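PDB 2XYK: 2-ON-2 hemoglobin from Agrobacterium tumefaciens, which binds heme and, as a group II truncated hemoglobin, probably binds and carries oxygen. Local coordinates for residues A51-Y56 with D91-C96; A100-I105 with K109-I114. All coordinates share one frame; numbering follows the deposited sequence.

Contact 1 of 2, residues A51-Y56 with D91-C96; sequences AKFYDY and DEWLLC. With HEM (protoporphyrin IX containing Fe), chain C.
Phe53 and Trp93 meet over the distal side of the heme because each ring is swung anti to its own backbone N (chi1 -161° for Phe53, -170° for Trp93), which sends the two side chains toward one another from opposite directions, bridging backbones that stay well separated. They touch at the far end of the phenyl ring, where Phe53 CZ lies 3.5 Å from Trp93 CZ2; the planes are inclined at 62°, an oblique aromatic pair. The indole is spread over the porphyrin, its one face turned to the macrocycle with heme CHC 3.4 Å above the plane and toward the rim. Its five-membered end covers pyrrole B, and CZ2 and CH2 reach pyrrole C. In this position NE1 donates a hydrogen bond of 2.8 Å to the water that is itself bound to the iron at 1.9 Å. The indole thus both walls the distal pocket and grips the sixth ligand, an arrangement that would probably also help to stabilise bound oxygen, as the distal tryptophan of group II truncated hemoglobins does. Phe53 CE1 packs 3.6 Å from the heme methine CHD, so the pair roofs neighbouring parts of the porphyrin. Lys52, the residue just before Phe53, bends at chi3 and brings NZ to both propionates, bonding to O1A at 2.7 Å and to O1D at 3.2 Å, while Tyr56 rests against the methyl CMD. His80 supplies the axial ligand to the iron. Helices 47-60 and 87-104 are bridged here by aromatic side chains at the core of the chain; Phe25 of helix 14-31 meets both rings, edge-to-face with Trp93, and Val118 of helix 108-125 touches the indole as well.

Contact 2 of 2, residues A100-I105 with K109-I114; sequences AMDETI and KLREII
The guanidinium of Arg111 has the carbonyl of Ile105 at its edge, close to its plane, whereas the carboxylate of Asp102 approaches it obliquely with the two planes 88° apart. The edge contact is the one hydrogen bond between the segments: Arg111 NH1 donates to Ile105 O at 2.7 Å with an N-H...O angle of 151°, and the donor also lies in the carbonyl plane. Asp102 comes in at about a right angle to the arginine chain and forms a salt bridge, OD1 to NE at 3.3 Å. Two different nitrogens are therefore engaged, which should limit rotation of the group about its last bonds. The arginine chain, extended through chi2, brings CD beside the carbonyls of Met101 and Ile105, and a bend at chi3 then turns NE and the guanidinium toward Asp102 and Ile105 O. Both carbonyls lie near the C-terminal end of helix 87-104, where the helix dipole would probably favour a positive charge. These are the last two helices of the 2-on-2 globin fold, G and H in globin nomenclature, joined by a short turn and running nearly antiparallel at 155°, with the segment axes 10.4 Å apart. The rest of the interface is apolar. Met101, bent at chi3, puts its methyl against Ile114, with CE only 3.5 Å from CB, a tight fit for two carbons, and near CG2 and CD1 too. Ile105 and Ile114 reach for each other tip to tip, CD1 to CD1 at 3.9 Å, and Ile105 CG2 packs alongside Arg111 CG at 3.8 Å. Leu21 of helix 14-31 touches Met101, and Ile12 of helix 8-12 reaches both Ile105 and Leu110.

From the N terminus the chain passes through helices 8-12, 14-31 and 36-41 before helix 47-60, and contact 1 closes a long loop when helix 87-104 returns to it; the 34 intervening residues include helices 66-71 and 76-80, the latter carrying the axial His80. Contact 2 opens further along helix 87-104 and closes a much shorter loop of three residues, at the turn into helix 108-125. The two are thus in series, neither nested nor crossed, with centres 13 Å apart. Their common element is helix 87-104: its first half joins helix 47-60 over the heme, and its C-terminal end joins the last helix away from the heme-binding residues.

Contact 1 of 2, residues A51-Y56 with D91-C96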
loop_
_atom_site.group_PDB
_atom_site.type_symbol
_atom_site.label_atom_id
_atom_site.label_comp_id
_atom_site.label_asym_id
_atom_site.label_seq_id
_atom_site.Cartn_x
_atom_site.Cartn_y
_atom_site.Cartn_z
ATOM N N ALA A 51 4.146 -9.004 3.729
ATOM C CA ALA A 51 3.070 -9.739 4.414
ATOM C C ALA A 51 2.089 -8.772 5.088
ATOM O O ALA A 51 0.880 -8.906 4.940
ATOM C CB ALA A 51 3.662 -10.727 5.453
ATOM N N LYS A 52 2.621 -7.794 5.833
ATOM C CA LYS A 52 1.780 -6.850 6.576
ATOM C C LYS A 52 0.960 -5.929 5.658
ATOM O O LYS A 52 -0.228 -5.698 5.911
ATOM C CB LYS A 52 2.614 -6.039 7.566
ATOM C CG LYS A 52 3.135 -6.846 8.738
ATOM C CD LYS A 52 3.828 -5.971 9.742
ATOM C CE LYS A 52 5.110 -5.452 9.172
ATOM N NZ LYS A 52 6.052 -4.928 10.229
ATOM N N PHE A 53 1.580 -5.418 4.597
ATOM C CA PHE A 53 0.896 -4.502 3.672
ATOM C C PHE A 53 -0.187 -5.237 2.900
ATOM O O PHE A 53 -1.280 -4.721 2.716
ATOM C CB PHE A 53 1.891 -3.808 2.727
ATOM C CG PHE A 53 1.348 -2.547 2.072
ATOM C CD1 PHE A 53 0.426 -1.727 2.732
ATOM C CD2 PHE A 53 1.770 -2.179 0.801
ATOM C CE1 PHE A 53 -0.069 -0.552 2.132
ATOM C CE2 PHE A 53 1.271 -1.004 0.174
ATOM C CZ PHE A 53 0.378 -0.193 0.839
ATOM N N TYR A 54 0.113 -6.458 2.478
ATOM C CA TYR A 54 -0.862 -7.302 1.810
ATOM C C TYR A 54 -2.082 -7.533 2.721
ATOM O O TYR A 54 -3.216 -7.382 2.266
ATOM C CB TYR A 54 -0.174 -8.615 1.380
ATOM C CG TYR A 54 -1.077 -9.782 1.172
ATOM C CD1 TYR A 54 -1.827 -9.936 -0.017
ATOM C CD2 TYR A 54 -1.174 -10.768 2.152
ATOM C CE1 TYR A 54 -2.681 -11.041 -0.183
ATOM C CE2 TYR A 54 -1.999 -11.861 1.996
ATOM C CZ TYR A 54 -2.749 -12.002 0.834
ATOM O OH TYR A 54 -3.547 -13.109 0.727
ATOM N N ASP A 55 -1.850 -7.873 4.001
ATOM C CA ASP A 55 -2.945 -8.050 4.973
ATOM C C ASP A 55 -3.693 -6.736 5.209
ATOM O O ASP A 55 -4.919 -6.731 5.301
ATOM C CB ASP A 55 -2.430 -8.531 6.344
ATOM C CG ASP A 55 -2.032 -10.008 6.363
ATOM O OD1 ASP A 55 -2.301 -10.749 5.369
ATOM O OD2 ASP A 55 -1.397 -10.407 7.373
ATOM N N TYR A 56 -2.938 -5.634 5.340
ATOM C CA TYR A 56 -3.545 -4.319 5.528
ATOM C C TYR A 56 -4.434 -3.981 4.330
ATOM O O TYR A 56 -5.551 -3.524 4.503
ATOM C CB TYR A 56 -2.514 -3.195 5.727
ATOM C CG TYR A 56 -3.193 -1.831 5.837
ATOM C CD1 TYR A 56 -3.698 -1.403 7.053
ATOM C CD2 TYR A 56 -3.416 -1.023 4.707
ATOM C CE1 TYR A 56 -4.383 -0.183 7.178
ATOM C CE2 TYR A 56 -4.109 0.225 4.816
ATOM C CZ TYR A 56 -4.565 0.619 6.071
ATOM O OH TYR A 56 -5.232 1.802 6.262
ATOM N N ASP A 91 7.368 10.745 -1.462
ATOM C CA ASP A 91 7.054 10.766 -2.902
ATOM C C ASP A 91 7.523 9.496 -3.622
ATOM O O ASP A 91 6.945 9.101 -4.644
ATOM C CB ASP A 91 7.673 11.982 -3.589
ATOM C CG ASP A 91 7.086 13.289 -3.100
ATOM O OD1 ASP A 91 5.960 13.296 -2.532
ATOM O OD2 ASP A 91 7.768 14.312 -3.276
ATOM N N GLU A 92 8.582 8.874 -3.101
ATOM C CA GLU A 92 9.122 7.626 -3.664
ATOM C C GLU A 92 8.264 6.406 -3.342
ATOM O O GLU A 92 8.188 5.474 -4.155
ATOM C CB GLU A 92 10.568 7.408 -3.215
ATOM C CG GLU A 92 11.539 8.422 -3.842
ATOM C CD GLU A 92 12.976 8.256 -3.334
ATOM O OE1 GLU A 92 13.279 7.246 -2.674
ATOM O OE2 GLU A 92 13.793 9.132 -3.616
ATOM N N TRP A 93 7.617 6.418 -2.171
ATOM C CA TRP A 93 6.581 5.438 -1.803
ATOM C C TRP A 93 5.395 5.602 -2.785
ATOM O O TRP A 93 4.901 4.657 -3.389
ATOM C CB TRP A 93 6.130 5.720 -0.331
ATOM C CG TRP A 93 5.229 4.659 0.299
ATOM C CD1 TRP A 93 5.599 3.678 1.200
ATOM C CD2 TRP A 93 3.820 4.462 0.052
ATOM N NE1 TRP A 93 4.493 2.903 1.538
ATOM C CE2 TRP A 93 3.397 3.375 0.858
ATOM C CE3 TRP A 93 2.871 5.113 -0.762
ATOM C CZ2 TRP A 93 2.074 2.921 0.861
ATOM C CZ3 TRP A 93 1.552 4.651 -0.768
ATOM C CH2 TRP A 93 1.165 3.580 0.048
ATOM N N LEU A 94 4.958 6.834 -2.967
ATOM C CA LEU A 94 3.847 7.141 -3.880
ATOM C C LEU A 94 4.185 6.796 -5.333
ATOM O O LEU A 94 3.331 6.319 -6.083
ATOM C CB LEU A 94 3.447 8.618 -3.743
ATOM C CG LEU A 94 2.713 8.977 -2.440
ATOM C CD1 LEU A 94 2.726 10.502 -2.251
ATOM C CD2 LEU A 94 1.237 8.397 -2.477
ATOM N N LEU A 95 5.437 7.030 -5.727
ATOM C CA LEU A 95 5.896 6.603 -7.051
ATOM C C LEU A 95 5.648 5.115 -7.281
ATOM O O LEU A 95 5.069 4.732 -8.312
ATOM C CB LEU A 95 7.384 6.927 -7.246
ATOM C CG LEU A 95 8.080 6.332 -8.474
ATOM C CD1 LEU A 95 7.646 7.091 -9.748
ATOM C CD2 LEU A 95 9.557 6.391 -8.302
ATOM N N CYS A 96 6.097 4.284 -6.343
ATOM C CA CYS A 96 6.018 2.816 -6.476
ATOM C C CYS A 96 4.575 2.319 -6.358
ATOM O O CYS A 96 4.150 1.435 -7.104
ATOM C CB CYS A 96 6.947 2.103 -5.462
ATOM S SG CYS A 96 8.732 2.606 -5.543
HETATM C CHA HEM C . 4.935 -0.118 7.500
HETATM C CHB HEM C . 7.187 3.468 4.989
HETATM C CHC HEM C . 2.783 5.172 3.736
HETATM C CHD HEM C . 0.770 1.031 5.215
HETATM C C1A HEM C . 5.907 0.738 6.994
HETATM C C2A HEM C . 7.321 0.720 7.326
HETATM C C3A HEM C . 7.938 1.698 6.653
HETATM C C4A HEM C . 6.945 2.383 5.841
HETATM C CMA HEM C . 9.449 2.098 6.671
HETATM C CAA HEM C . 7.942 -0.299 8.315
HETATM C CBA HEM C . 8.098 -1.640 7.556
HETATM C CGA HEM C . 8.073 -2.890 8.437
HETATM O O1A HEM C . 7.723 -2.861 9.653
HETATM O O2A HEM C . 8.402 -3.976 7.902
HETATM C C1B HEM C . 6.202 4.282 4.449
HETATM C C2B HEM C . 6.363 5.530 3.708
HETATM C C3B HEM C . 5.131 5.978 3.375
HETATM C C4B HEM C . 4.157 5.034 3.886
HETATM C CMB HEM C . 7.689 6.220 3.346
HETATM C CAB HEM C . 4.731 7.258 2.593
HETATM C CBB HEM C . 4.807 8.458 3.175
HETATM C C1C HEM C . 1.856 4.197 3.980
HETATM C C2C HEM C . 0.468 4.245 3.608
HETATM C C3C HEM C . -0.107 3.098 3.999
HETATM C C4C HEM C . 0.919 2.293 4.646
HETATM C CMC HEM C . -0.151 5.464 2.881
HETATM C CAC HEM C . -1.600 2.700 3.818
HETATM C CBC HEM C . -2.171 2.720 2.592
HETATM C C1D HEM C . 1.647 0.358 6.046
HETATM C C2D HEM C . 1.341 -0.800 6.874
HETATM C C3D HEM C . 2.637 -1.150 7.584
HETATM C C4D HEM C . 3.603 -0.181 7.129
HETATM C CMD HEM C . -0.021 -1.527 6.990
HETATM C CAD HEM C . 2.875 -2.301 8.593
HETATM C CBD HEM C . 2.560 -1.663 9.951
HETATM C CGD HEM C . 2.921 -2.583 11.097
HETATM O O1D HEM C . 4.116 -2.652 11.491
HETATM O O2D HEM C . 1.991 -3.248 11.595
HETATM N NA HEM C . 5.711 1.761 6.085
HETATM N NB HEM C . 4.843 4.012 4.516
HETATM N NC HEM C . 2.104 3.006 4.617
HETATM N ND HEM C . 2.981 0.675 6.223
HETATM FE FE HEM C . 3.881 2.366 5.386
HETATM O O HOH W 1 4.108 1.292 3.793
#

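Contact 2 of 2, residues A100-I105 with K109-I114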
loop_
_atom_site.group_PDB
_atom_site.type_symbol
_atom_site.label_atom_id
_atom_site.label_comp_id
_atom_site.label_asym_id
_atom_site.label_seq_id
_atom_site.Cartn_x
_atom_site.Cartn_y
_atom_site.Cartn_z
ATOM N N ALA A 100 2.692 0.373 -9.300
ATOM C CA ALA A 100 2.214 -0.959 -8.964
ATOM C C ALA A 100 0.720 -1.099 -9.246
ATOM O O ALA A 100 0.297 -2.129 -9.783
ATOM C CB ALA A 100 2.565 -1.338 -7.509
ATOM N N MET A 101 -0.060 -0.071 -8.902
ATOM C CA MET A 101 -1.517 -0.026 -9.192
ATOM C C MET A 101 -1.795 -0.038 -10.682
ATOM O O MET A 101 -2.636 -0.803 -11.158
ATOM C CB MET A 101 -2.168 1.266 -8.682
ATOM C CG MET A 101 -2.430 1.372 -7.230
ATOM S SD MET A 101 -3.644 2.702 -7.011
ATOM C CE MET A 101 -5.092 1.713 -7.155
ATOM N N ASP A 102 -1.112 0.851 -11.402
ATOM C CA ASP A 102 -1.314 1.011 -12.867
ATOM C C ASP A 102 -1.057 -0.321 -13.548
ATOM O O ASP A 102 -1.743 -0.664 -14.507
ATOM C CB ASP A 102 -0.385 2.103 -13.471
ATOM C CG ASP A 102 -0.809 3.546 -13.093
ATOM O OD1 ASP A 102 -1.962 3.758 -12.649
ATOM O OD2 ASP A 102 0.025 4.485 -13.238
ATOM N N GLU A 103 -0.075 -1.084 -13.045
ATOM C CA GLU A 103 0.290 -2.350 -13.671
ATOM C C GLU A 103 -0.582 -3.550 -13.283
ATOM O O GLU A 103 -0.559 -4.563 -13.974
ATOM C CB GLU A 103 1.781 -2.663 -13.436
ATOM C CG GLU A 103 2.729 -1.916 -14.383
ATOM C CD GLU A 103 4.181 -1.913 -13.873
ATOM O OE1 GLU A 103 4.556 -2.855 -13.121
ATOM O OE2 GLU A 103 4.930 -0.967 -14.227
ATOM N N THR A 104 -1.338 -3.454 -12.184
ATOM C CA THR A 104 -2.034 -4.646 -11.634
ATOM C C THR A 104 -3.558 -4.463 -11.542
ATOM O O THR A 104 -4.283 -5.435 -11.312
ATOM C CB THR A 104 -1.487 -5.090 -10.221
ATOM O OG1 THR A 104 -1.685 -4.040 -9.266
ATOM C CG2 THR A 104 -0.015 -5.463 -10.272
ATOM N N ILE A 105 -4.032 -3.222 -11.682
ATOM C CA ILE A 105 -5.468 -2.946 -11.663
ATOM C C ILE A 105 -5.917 -2.313 -12.983
ATOM O O ILE A 105 -5.614 -1.152 -13.271
ATOM C CB ILE A 105 -5.912 -2.096 -10.444
ATOM C CG1 ILE A 105 -5.591 -2.819 -9.131
ATOM C CG2 ILE A 105 -7.428 -1.736 -10.553
ATOM C CD1 ILE A 105 -5.631 -1.907 -7.901
ATOM N N LYS A 109 -11.293 3.659 -13.222
ATOM C CA LYS A 109 -12.163 4.248 -12.190
ATOM C C LYS A 109 -11.878 3.686 -10.791
ATOM O O LYS A 109 -11.921 4.416 -9.811
ATOM C CB LYS A 109 -13.658 4.105 -12.519
ATOM C CG LYS A 109 -14.568 4.844 -11.520
ATOM C CD LYS A 109 -14.748 6.336 -11.902
ATOM C CE LYS A 109 -15.464 7.088 -10.768
ATOM N NZ LYS A 109 -15.566 8.554 -11.033
ATOM N N LEU A 110 -11.580 2.395 -10.713
ATOM C CA LEU A 110 -11.186 1.760 -9.457
ATOM C C LEU A 110 -9.825 2.272 -8.981
ATOM O O LEU A 110 -9.643 2.489 -7.795
ATOM C CB LEU A 110 -11.207 0.237 -9.605
ATOM C CG LEU A 110 -12.575 -0.371 -10.001
ATOM C CD1 LEU A 110 -12.478 -1.908 -10.049
ATOM C CD2 LEU A 110 -13.729 0.066 -9.060
ATOM N N ARG A 111 -8.882 2.501 -9.899
ATOM C CA ARG A 111 -7.594 3.110 -9.513
ATOM C C ARG A 111 -7.762 4.522 -8.945
ATOM O O ARG A 111 -7.121 4.869 -7.957
ATOM C CB ARG A 111 -6.598 3.128 -10.672
ATOM C CG ARG A 111 -6.080 1.730 -11.076
ATOM C CD ARG A 111 -4.879 1.829 -11.989
ATOM N NE ARG A 111 -5.061 2.786 -13.102
ATOM C CZ ARG A 111 -5.564 2.458 -14.296
ATOM N NH1 ARG A 111 -5.978 1.218 -14.524
ATOM N NH2 ARG A 111 -5.689 3.366 -15.254
ATOM N N GLU A 112 -8.621 5.332 -9.566
ATOM C CA GLU A 112 -8.917 6.672 -9.056
ATOM C C GLU A 112 -9.599 6.661 -7.685
ATOM O O GLU A 112 -9.238 7.458 -6.786
ATOM C CB GLU A 112 -9.762 7.479 -10.059
ATOM C CG GLU A 112 -10.273 8.798 -9.480
ATOM O OE1 GLU A 112 -12.210 8.823 -10.973
ATOM O OE2 GLU A 112 -12.414 10.498 -9.826
ATOM N N ILE A 113 -10.571 5.756 -7.509
ATOM C CA ILE A 113 -11.189 5.581 -6.190
ATOM C C ILE A 113 -10.151 5.223 -5.090
ATOM O O ILE A 113 -10.206 5.751 -4.000
ATOM C CB ILE A 113 -12.358 4.564 -6.217
ATOM C CG1 ILE A 113 -13.602 5.212 -6.857
ATOM C CG2 ILE A 113 -12.705 4.114 -4.798
ATOM C CD1 ILE A 113 -14.514 4.232 -7.623
ATOM N N ILE A 114 -9.181 4.366 -5.402
ATOM C CA ILE A 114 -8.224 3.922 -4.382
ATOM C C ILE A 114 -7.170 4.977 -4.093
ATOM O O ILE A 114 -6.780 5.162 -2.948
ATOM C CB ILE A 114 -7.510 2.606 -4.790
ATOM C CG1 ILE A 114 -8.479 1.434 -4.797
ATOM C CG2 ILE A 114 -6.347 2.282 -3.828
ATOM C CD1 ILE A 114 -7.911 0.210 -5.558
#